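Secreted in xylem 3 (Fusarium oxysporum, PDB 5OD4) is a secreted beta-sandwich effector, also known as Avr2, through which this fungal plant pathogen probably suppresses the immunity of its host. Local coordinates at residues 38-41 with 46-49; 51-54 with 59-62. All coordinates share one frame; numbering follows the deposited sequence. Where two conformers were deposited one is given.

How the contacts relate
Both contacts are beta hairpins of the same four-stranded antiparallel sheet, and they follow one another in series along the chain, neither nested nor crossed. Coming from the N terminus, contact 1 closes first: the chain turns back after the short strand 39-40 and pairs with the start of strand 47-53. That strand runs on to its other end, where contact 2 pairs residues 51-54 with 59-62 at the opening of strand 60-66; residues 55-58 of the intervening loop are not modelled. Strand 47-53 is thus common to both, and the contact centres lie about 17 Å apart. Together they join outermost strand 39-40 to the interior of the sheet.

Contact 1. Residues 38-41 with 46-49; sequences YERA and LNHR
With chi1 at 53°, R49 places CG between its backbone N and carbonyl carbon, and an extended chain from there to NE lies over one face of the Y38 ring. R49 CD sits above the ring centre, 3.8 Å from the centroid, in a CH-pi contact, while the guanidinium lies 15° from the ring plane, with R49 NE 3.5 Å from Y38 CE2. H48 takes a similar first torsion, which swings its imidazole back to the opposing strand. There H48 ND1 donates to E39 O at 3.1 Å, from above the carbonyl plane and with a bent N-H...O angle of 138°. E39 O also receives the straighter backbone bond from H48 N at 2.8 Å, and E39 N returns one to H48 O. A third backbone bond, A41 N to L46 O, follows the non-hydrogen-bonded pair R40-N47, whose side chains diverge; N47 OD1 lies 3.3 Å from R40 CA. A41 CB packs against H48 ND1 at 3.7 Å, and F17 meets the imidazole from outside the hairpin. The R49 guanidinium forms salt bridges with D64 through NE and with D35 through NH1. With two donors from one residue, E39 O ties the H48 ring to the backbone ladder, and a bond from ND1 requires its proton there; the carboxylates of D64 and D35 probably stabilise the positive charge of R49 and help hold its chain over the Y38 face.

Contact 2. Residues 51-54 with 59-62; sequences YERS and LRTV. With EDO (1,2-ethanediol), chain E.
The end of a beta hairpin, where strand 47-53 turns back into strand 60-66, forms this antiparallel ladder. Y51 with V62 and R53 with R60 are hydrogen-bonded pairs, each closed by two backbone bonds of 2.8 to 2.9 Å between their N and O atoms; E52 with T61 is the non-hydrogen-bonded pair between them. On the face of Y51, R53, R60 and V62, the valine packs with different atoms against two flat groups of the neighbouring strand. V62 CB stands over the Y51 ring toward its rim, 3.8 Å from the centroid, and V62 CG1 approaches Y51 OH at 3.4 Å. The other methyl, V62 CG2, sits over the centre of the R53 guanidinium, 3.7 Å from R53 CZ; a bend at chi3 (70°) folds the arginine across it. One water, in the plane of the R53 guanidinium, accepts from R53 NH2 and R60 NE, bridging two like charges. On the other face a second water links E52 OE2 to T61 OG1, donating to E52 OE2 at 2.7 Å. A 1,2-ethanediol, probably from the crystallisation liquor, accepts a hydrogen bond from E52 N through O2 and donates one from O1 to E52 O. Y51 OH is hydrogen-bonded to D64, further along strand 60-66, while R30, outside the hairpin, forms a salt bridge with E52. Strand 109-114 flanks residues 59-62 through backbone bonding of T61 with W113, R60 bridging to D114, and V62 packing on T110 and S112.

Contact 1. Residues 38-41 with 46-49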
loop_
_atom_site.group_PDB
_atom_site.type_symbol
_atom_site.label_atom_id
_atom_site.label_comp_id
_atom_site.label_asym_id
_atom_site.label_seq_id
_atom_site.Cartn_x
_atom_site.Cartn_y
_atom_site.Cartn_z
ATOM N N TYR A 38 8.581 7.830 -6.365
ATOM C CA TYR A 38 7.140 7.843 -6.338
ATOM C C TYR A 38 6.567 7.719 -7.729
ATOM O O TYR A 38 7.142 8.265 -8.686
ATOM C CB TYR A 38 6.627 9.143 -5.667
ATOM C CG TYR A 38 6.678 9.139 -4.158
ATOM C CD1 TYR A 38 5.611 8.678 -3.416
ATOM C CD2 TYR A 38 7.759 9.633 -3.450
ATOM C CE1 TYR A 38 5.592 8.722 -2.030
ATOM C CE2 TYR A 38 7.760 9.693 -2.069
ATOM C CZ TYR A 38 6.666 9.235 -1.360
ATOM O OH TYR A 38 6.624 9.289 0.003
ATOM N N GLU A 39 5.395 7.085 -7.839
ATOM C CA GLU A 39 4.625 6.968 -9.069
ATOM C C GLU A 39 3.214 7.407 -8.799
ATOM O O GLU A 39 2.715 7.278 -7.690
ATOM C CB GLU A 39 4.662 5.538 -9.587
ATOM C CG GLU A 39 6.068 5.123 -9.952
ATOM C CD GLU A 39 6.187 3.953 -10.864
ATOM O OE1 GLU A 39 5.167 3.270 -11.113
ATOM O OE2 GLU A 39 7.353 3.707 -11.313
ATOM N N ARG A 40 2.502 7.884 -9.809
ATOM C CA ARG A 40 1.081 8.304 -9.589
ATOM C C ARG A 40 0.291 7.066 -9.287
ATOM O O ARG A 40 0.436 6.011 -9.915
ATOM C CB ARG A 40 0.443 9.054 -10.800
ATOM C CG ARG A 40 -0.987 9.554 -10.681
ATOM C CD ARG A 40 -1.478 10.111 -12.026
ATOM N NE ARG A 40 -0.900 9.444 -13.201
ATOM C CZ ARG A 40 -1.560 8.659 -14.052
ATOM N NH1 ARG A 40 -2.855 8.384 -13.883
ATOM N NH2 ARG A 40 -0.917 8.117 -15.084
ATOM N N ALA A 41 -0.553 7.229 -8.283
ATOM C CA ALA A 41 -1.441 6.168 -7.859
ATOM C C ALA A 41 -2.684 6.289 -8.680
ATOM O O ALA A 41 -3.718 6.741 -8.173
ATOM C CB ALA A 41 -1.678 6.235 -6.359
ATOM N N LEU A 46 -3.014 11.167 -5.779
ATOM C CA LEU A 46 -1.902 10.908 -4.873
ATOM C C LEU A 46 -0.831 10.146 -5.619
ATOM O O LEU A 46 -1.066 9.561 -6.677
ATOM C CB LEU A 46 -2.368 10.105 -3.650
ATOM C CG LEU A 46 -3.491 10.738 -2.855
ATOM C CD1 LEU A 46 -3.926 9.761 -1.769
ATOM C CD2 LEU A 46 -3.096 12.083 -2.275
ATOM N N ASN A 47 0.354 10.151 -5.001
ATOM C CA ASN A 47 1.469 9.334 -5.431
ATOM C C ASN A 47 1.747 8.223 -4.425
ATOM O O ASN A 47 1.360 8.323 -3.251
ATOM C CB ASN A 47 2.708 10.176 -5.627
ATOM C CG ASN A 47 2.561 11.200 -6.743
ATOM O OD1 ASN A 47 1.899 10.932 -7.731
ATOM N ND2 ASN A 47 3.245 12.319 -6.596
ATOM N N HIS A 48 2.451 7.179 -4.867
ATOM C CA HIS A 48 2.788 6.070 -3.999
ATOM C C HIS A 48 4.118 5.479 -4.389
ATOM O O HIS A 48 4.590 5.633 -5.522
ATOM C CB HIS A 48 1.700 4.976 -4.019
ATOM C CG HIS A 48 1.721 4.114 -5.247
ATOM N ND1 HIS A 48 1.605 4.587 -6.534
ATOM C CD2 HIS A 48 1.889 2.777 -5.353
ATOM C CE1 HIS A 48 1.695 3.562 -7.370
ATOM N NE2 HIS A 48 1.853 2.450 -6.686
ATOM N N ARG A 49 4.728 4.743 -3.458
ATOM C CA ARG A 49 5.863 3.904 -3.792
ATOM C C ARG A 49 5.833 2.669 -2.927
ATOM O O ARG A 49 5.432 2.719 -1.770
ATOM C CB ARG A 49 7.197 4.647 -3.676
ATOM C CG ARG A 49 7.429 5.318 -2.344
ATOM C CD ARG A 49 8.767 6.029 -2.335
ATOM N NE ARG A 49 9.036 6.576 -1.020
ATOM C CZ ARG A 49 10.051 7.357 -0.744
ATOM N NH1 ARG A 49 10.911 7.731 -1.683
ATOM N NH2 ARG A 49 10.192 7.799 0.487
#

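Contact 2. Residues 51-54 with 59-62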
loop_
_atom_site.group_PDB
_atom_site.type_symbol
_atom_site.label_atom_id
_atom_site.label_comp_id
_atom_site.label_asym_id
_atom_site.label_seq_id
_atom_site.Cartn_x
_atom_site.Cartn_y
_atom_site.Cartn_z
ATOM N N TYR A 51 8.439 -0.493 -1.944
ATOM C CA TYR A 51 9.869 -0.750 -1.996
ATOM C C TYR A 51 10.303 -1.554 -0.814
ATOM O O TYR A 51 9.499 -1.914 0.022
ATOM C CB TYR A 51 10.646 0.564 -2.127
ATOM C CG TYR A 51 10.489 1.515 -0.975
ATOM C CD1 TYR A 51 9.360 2.325 -0.852
ATOM C CD2 TYR A 51 11.470 1.647 -0.024
ATOM C CE1 TYR A 51 9.227 3.232 0.186
ATOM C CE2 TYR A 51 11.363 2.579 0.996
ATOM C CZ TYR A 51 10.251 3.374 1.098
ATOM O OH TYR A 51 10.168 4.315 2.105
ATOM N N GLU A 52 11.597 -1.859 -0.755
ATOM C CA GLU A 52 12.177 -2.568 0.381
ATOM C C GLU A 52 13.296 -1.756 0.998
ATOM O O GLU A 52 13.959 -0.960 0.325
ATOM C CB GLU A 52 12.679 -3.954 -0.035
ATOM C CG GLU A 52 11.478 -4.843 -0.440
ATOM C CD GLU A 52 11.832 -6.009 -1.354
ATOM O OE1 GLU A 52 12.831 -5.909 -2.096
ATOM O OE2 GLU A 52 11.154 -7.061 -1.251
ATOM N N ARG A 53 13.501 -1.958 2.301
ATOM C CA ARG A 53 14.592 -1.364 3.033
ATOM C C ARG A 53 15.202 -2.378 3.950
ATOM O O ARG A 53 14.571 -3.312 4.404
ATOM C CB ARG A 53 14.145 -0.126 3.797
ATOM C CG ARG A 53 13.203 -0.299 4.953
ATOM C CD ARG A 53 13.222 0.912 5.896
ATOM N NE ARG A 53 12.604 2.094 5.295
ATOM C CZ ARG A 53 11.457 2.690 5.684
ATOM N NH1 ARG A 53 11.022 3.763 5.030
ATOM N NH2 ARG A 53 10.721 2.238 6.702
ATOM N N SER A 54 16.470 -2.181 4.254
ATOM C CA SER A 54 17.157 -3.064 5.173
ATOM C C SER A 54 16.769 -2.814 6.647
ATOM O O SER A 54 16.522 -1.673 7.011
ATOM C CB SER A 54 18.656 -2.882 5.044
ATOM O OG SER A 54 19.116 -3.283 3.788
ATOM N N LEU A 59 14.906 -7.737 5.703
ATOM C CA LEU A 59 14.339 -6.762 4.805
ATOM C C LEU A 59 12.948 -6.417 5.260
ATOM O O LEU A 59 12.210 -7.296 5.759
ATOM C CB LEU A 59 14.284 -7.288 3.350
ATOM C CG LEU A 59 15.335 -7.349 2.263
ATOM C CD1 LEU A 59 14.625 -7.614 0.936
ATOM C CD2 LEU A 59 16.046 -6.025 2.241
ATOM N N ARG A 60 12.584 -5.150 5.043
ATOM C CA ARG A 60 11.248 -4.655 5.283
ATOM C C ARG A 60 10.621 -4.234 3.995
ATOM O O ARG A 60 11.295 -3.554 3.179
ATOM C CB ARG A 60 11.322 -3.434 6.170
ATOM C CG ARG A 60 11.826 -3.642 7.565
ATOM C CD ARG A 60 10.829 -4.237 8.512
ATOM N NE ARG A 60 9.743 -3.313 8.883
ATOM C CZ ARG A 60 8.786 -3.640 9.765
ATOM N NH1 ARG A 60 8.788 -4.832 10.334
ATOM N NH2 ARG A 60 7.831 -2.789 10.088
ATOM N N THR A 61 9.368 -4.586 3.773
ATOM C CA THR A 61 8.569 -4.031 2.671
ATOM C C THR A 61 7.923 -2.740 3.198
ATOM O O THR A 61 7.410 -2.722 4.313
ATOM C CB THR A 61 7.516 -5.032 2.232
ATOM O OG1 THR A 61 8.147 -6.244 1.798
ATOM C CG2 THR A 61 6.624 -4.485 1.126
ATOM N N VAL A 62 7.942 -1.703 2.368
ATOM C CA VAL A 62 7.439 -0.378 2.725
ATOM C C VAL A 62 6.520 0.136 1.644
ATOM O O VAL A 62 6.852 0.027 0.446
ATOM C CB VAL A 62 8.602 0.621 2.928
ATOM C CG1 VAL A 62 8.073 1.940 3.462
ATOM C CG2 VAL A 62 9.671 0.053 3.875
HETATM C C1 EDO E . 14.554 0.400 -3.239
HETATM O O1 EDO E . 15.042 0.262 -1.881
HETATM C C2 EDO E . 14.222 -0.954 -3.891
HETATM O O2 EDO E . 13.087 -1.565 -3.255
HETATM O O HOH W 1 8.532 -6.647 -0.884
HETATM O O HOH W 2 10.472 -0.366 8.305
#